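Local coordinates for 3-oxosteroid 1-dehydrogenase (Sterolibacterium denitrificans, PDB 7P18), which probably introduces the 1,2 double bond into the A ring of 3-oxosteroids, using FAD to pass the electrons on to an acceptor, at residues A[271-276]-A[281-286]. Sequence-based numbering, arbitrary orientation.
Sequences GGFERN and EQYLPK. With FAD (flavin-adenine dinucleotide), chain C.
Phe273 reaches from the loop after strand 265-268 to the C-terminal end of helix 277-283, where its ring meets Tyr283, the last helical residue, and Leu284 just beyond it. From CB, which points toward the helix end, the side chain leaves with CG flanked by its own N and C (chi1 64°), which brings CE1 and CZ into the contact. Phe273 CE1 lies 4.2 Å from Leu284 CG, the branch point of a side chain that runs antiparallel alongside the phenyl group. At the tip, Phe273 CZ comes within 3.9 Å of Tyr283 CB and is 4.1 Å from CD2 of the same tyrosine. The two aromatic rings meet obliquely, with centroids 5.6 Å apart and planes inclined at 59°. Met317 also touches both of these aromatic side chains, while helix 302-309 contributes Ile304 against Phe273 and Met308 against Tyr283. Without the ring, as with an alanine here, Tyr283 CB and Leu284 CG would probably lose their common neighbour and a gap would open between loop and helix end. Phe273 also begins a type I turn closed by a hydrogen bond from Asn276 N to Phe273 O (3.0 Å), and Asn276 OD1, at the N-cap, accepts one from Met279 N. Beyond the helix, Lys286 folds back, its NZ hydrogen-bonding to Glu281 O (2.7 Å) and, almost straight on, to Leu284 O (2.8 Å). Gly271 lies against the cofactor's diphosphate, its CA 3.4 Å from FAD O2P, an arrangement belonging to the Rossmann-type FAD-binding domain, whose parallel sheet includes strand 265-268.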
loop_
_atom_site.group_PDB
_atom_site.type_symbol
_atom_site.label_atom_id
_atom_site.label_comp_id
_atom_site.label_asym_id
_atom_site.label_seq_id
_atom_site.Cartn_x
_atom_site.Cartn_y
_atom_site.Cartn_z
ATOM N N GLY A 271 -11.581 3.722 3.682
ATOM C CA GLY A 271 -10.661 2.588 3.887
ATOM C C GLY A 271 -11.338 1.342 4.377
ATOM O O GLY A 271 -12.588 1.264 4.309
ATOM N N GLY A 272 -10.547 0.382 4.866
ATOM C CA GLY A 272 -11.013 -0.959 5.181
ATOM C C GLY A 272 -11.352 -1.144 6.658
ATOM O O GLY A 272 -11.801 -0.184 7.316
ATOM N N PHE A 273 -11.105 -2.344 7.153
ATOM C CA PHE A 273 -11.463 -2.718 8.554
ATOM C C PHE A 273 -10.265 -3.387 9.240
ATOM O O PHE A 273 -10.491 -4.056 10.263
ATOM C CB PHE A 273 -12.720 -3.600 8.531
ATOM C CG PHE A 273 -12.619 -4.937 7.855
ATOM C CD1 PHE A 273 -12.212 -6.063 8.536
ATOM C CD2 PHE A 273 -13.015 -5.097 6.538
ATOM C CE1 PHE A 273 -12.187 -7.296 7.931
ATOM C CE2 PHE A 273 -12.977 -6.339 5.936
ATOM C CZ PHE A 273 -12.553 -7.433 6.619
ATOM N N GLU A 274 -9.036 -3.171 8.749
ATOM C CA GLU A 274 -7.808 -3.855 9.263
ATOM C C GLU A 274 -7.605 -3.552 10.762
ATOM O O GLU A 274 -6.995 -4.397 11.423
ATOM C CB GLU A 274 -6.533 -3.518 8.474
ATOM C CG GLU A 274 -6.174 -2.048 8.410
ATOM C CD GLU A 274 -6.862 -1.171 7.366
ATOM O OE1 GLU A 274 -7.778 -1.700 6.669
ATOM O OE2 GLU A 274 -6.503 0.023 7.275
ATOM N N ARG A 275 -8.058 -2.392 11.251
ATOM C CA ARG A 275 -7.883 -1.976 12.670
ATOM C C ARG A 275 -9.059 -2.404 13.561
ATOM O O ARG A 275 -9.023 -2.080 14.765
ATOM C CB ARG A 275 -7.623 -0.482 12.737
ATOM C CG ARG A 275 -6.250 -0.079 12.227
ATOM C CD ARG A 275 -5.112 -0.439 13.167
ATOM N NE ARG A 275 -3.762 -0.346 12.575
ATOM C CZ ARG A 275 -2.659 -0.868 13.119
ATOM N NH1 ARG A 275 -2.738 -1.506 14.279
ATOM N NH2 ARG A 275 -1.490 -0.787 12.499
ATOM N N ASN A 276 -10.004 -3.196 13.052
ATOM C CA ASN A 276 -11.174 -3.675 13.838
ATOM C C ASN A 276 -11.004 -5.168 14.071
ATOM O O ASN A 276 -11.259 -5.989 13.160
ATOM C CB ASN A 276 -12.492 -3.270 13.157
ATOM C CG ASN A 276 -13.724 -3.701 13.932
ATOM O OD1 ASN A 276 -13.698 -4.725 14.598
ATOM N ND2 ASN A 276 -14.830 -2.996 13.762
ATOM N N GLU A 281 -11.704 -10.999 12.985
ATOM C CA GLU A 281 -12.068 -12.382 13.388
ATOM C C GLU A 281 -13.332 -12.860 12.668
ATOM O O GLU A 281 -13.443 -14.083 12.405
ATOM C CB GLU A 281 -12.216 -12.450 14.903
ATOM C CG GLU A 281 -10.843 -12.425 15.508
ATOM C CD GLU A 281 -10.767 -12.349 17.000
ATOM O OE1 GLU A 281 -11.825 -12.542 17.616
ATOM O OE2 GLU A 281 -9.635 -12.117 17.513
ATOM N N GLN A 282 -14.248 -11.950 12.365
ATOM C CA GLN A 282 -15.490 -12.346 11.628
ATOM C C GLN A 282 -15.115 -12.819 10.206
ATOM O O GLN A 282 -15.712 -13.787 9.703
ATOM C CB GLN A 282 -16.457 -11.175 11.634
ATOM C CG GLN A 282 -17.771 -11.486 10.902
ATOM C CD GLN A 282 -18.777 -10.372 11.019
ATOM O OE1 GLN A 282 -18.533 -9.345 11.633
ATOM N NE2 GLN A 282 -19.905 -10.540 10.359
ATOM N N TYR A 283 -14.171 -12.163 9.538
ATOM C CA TYR A 283 -14.045 -12.290 8.064
ATOM C C TYR A 283 -12.720 -12.914 7.621
ATOM O O TYR A 283 -12.747 -13.712 6.648
ATOM C CB TYR A 283 -14.214 -10.910 7.440
ATOM C CG TYR A 283 -15.614 -10.349 7.516
ATOM C CD1 TYR A 283 -16.668 -10.964 6.858
ATOM C CD2 TYR A 283 -15.881 -9.196 8.226
ATOM C CE1 TYR A 283 -17.946 -10.422 6.893
ATOM C CE2 TYR A 283 -17.157 -8.649 8.289
ATOM C CZ TYR A 283 -18.189 -9.267 7.607
ATOM O OH TYR A 283 -19.452 -8.742 7.684
ATOM N N LEU A 284 -11.606 -12.562 8.261
ATOM C CA LEU A 284 -10.234 -12.934 7.798
ATOM C C LEU A 284 -9.799 -14.291 8.319
ATOM O O LEU A 284 -10.334 -14.810 9.305
ATOM C CB LEU A 284 -9.262 -11.847 8.250
ATOM C CG LEU A 284 -9.499 -10.452 7.681
ATOM C CD1 LEU A 284 -8.426 -9.504 8.194
ATOM C CD2 LEU A 284 -9.534 -10.436 6.146
ATOM N N PRO A 285 -8.823 -14.949 7.658
ATOM C CA PRO A 285 -8.289 -16.193 8.173
ATOM C C PRO A 285 -7.613 -15.977 9.528
ATOM O O PRO A 285 -7.083 -14.935 9.826
ATOM C CB PRO A 285 -7.323 -16.727 7.109
ATOM C CG PRO A 285 -6.979 -15.495 6.286
ATOM C CD PRO A 285 -8.228 -14.611 6.351
ATOM N N LYS A 286 -7.775 -16.977 10.404
ATOM C CA LYS A 286 -7.087 -17.005 11.715
ATOM C C LYS A 286 -5.768 -17.743 11.539
ATOM O O LYS A 286 -5.683 -18.678 10.753
ATOM C CB LYS A 286 -7.983 -17.672 12.774
ATOM C CG LYS A 286 -8.827 -16.693 13.565
ATOM C CD LYS A 286 -9.840 -15.911 12.758
ATOM C CE LYS A 286 -10.864 -16.784 12.068
ATOM N NZ LYS A 286 -11.849 -15.945 11.350
HETATM P PA FAD C . -6.921 5.399 3.396
HETATM O O1A FAD C . -5.816 5.942 2.565
HETATM O O2A FAD C . -6.436 4.743 4.661
HETATM O O5B FAD C . -7.899 6.602 3.722
HETATM C C5B FAD C . -9.091 6.339 4.509
HETATM C C4B FAD C . -9.351 7.536 5.373
HETATM O O4B FAD C . -10.702 7.446 5.902
HETATM C C3B FAD C . -8.419 7.696 6.592
HETATM O O3B FAD C . -7.876 9.011 6.655
HETATM C C2B FAD C . -9.329 7.375 7.780
HETATM O O2B FAD C . -8.884 7.963 8.996
HETATM C C1B FAD C . -10.694 7.820 7.255
HETATM N N9A FAD C . -11.841 7.223 7.941
HETATM C C8A FAD C . -11.963 5.979 8.491
HETATM N N7A FAD C . -13.119 5.813 9.128
HETATM C C5A FAD C . -13.799 7.008 8.934
HETATM C C6A FAD C . -15.071 7.462 9.345
HETATM N N6A FAD C . -15.906 6.765 10.125
HETATM N N1A FAD C . -15.430 8.711 8.977
HETATM C C2A FAD C . -14.580 9.428 8.237
HETATM N N3A FAD C . -13.332 9.138 7.855
HETATM C C4A FAD C . -13.015 7.882 8.219
HETATM N N1 FAD C . -0.746 0.836 -2.340
HETATM C C2 FAD C . -0.463 1.178 -3.618
HETATM O O2 FAD C . -1.276 0.955 -4.534
HETATM N N3 FAD C . 0.678 1.794 -3.942
HETATM C C4 FAD C . 1.747 1.870 -3.073
HETATM O O4 FAD C . 2.719 2.542 -3.401
HETATM C C4X FAD C . 1.520 1.495 -1.722
HETATM N N5 FAD C . 2.506 1.589 -0.846
HETATM C C5X FAD C . 2.223 1.288 0.466
HETATM C C6 FAD C . 3.231 1.472 1.441
HETATM C C7 FAD C . 2.967 1.318 2.796
HETATM C C7M FAD C . 4.054 1.549 3.826
HETATM C C8 FAD C . 1.654 1.026 3.205
HETATM C C8M FAD C . 1.328 0.880 4.681
HETATM C C9 FAD C . 0.683 0.763 2.260
HETATM C C9A FAD C . 0.920 0.938 0.882
HETATM N N10 FAD C . -0.054 0.698 -0.100
HETATM C C10 FAD C . 0.202 0.997 -1.432
HETATM C "C1'" FAD C . -1.438 0.387 0.276
HETATM C "C2'" FAD C . -2.276 1.684 0.284
HETATM O "O2'" FAD C . -1.701 2.706 1.098
HETATM C "C3'" FAD C . -3.733 1.451 0.721
HETATM O "O3'" FAD C . -4.254 0.228 0.195
HETATM C "C4'" FAD C . -4.601 2.634 0.347
HETATM O "O4'" FAD C . -4.000 3.803 0.884
HETATM C "C5'" FAD C . -6.035 2.523 0.820
HETATM O "O5'" FAD C . -6.669 3.768 0.471
HETATM P P FAD C . -8.113 4.115 1.037
HETATM O O1P FAD C . -8.365 5.449 0.479
HETATM O O2P FAD C . -9.062 3.012 0.896
HETATM O O3P FAD C . -7.840 4.304 2.640
#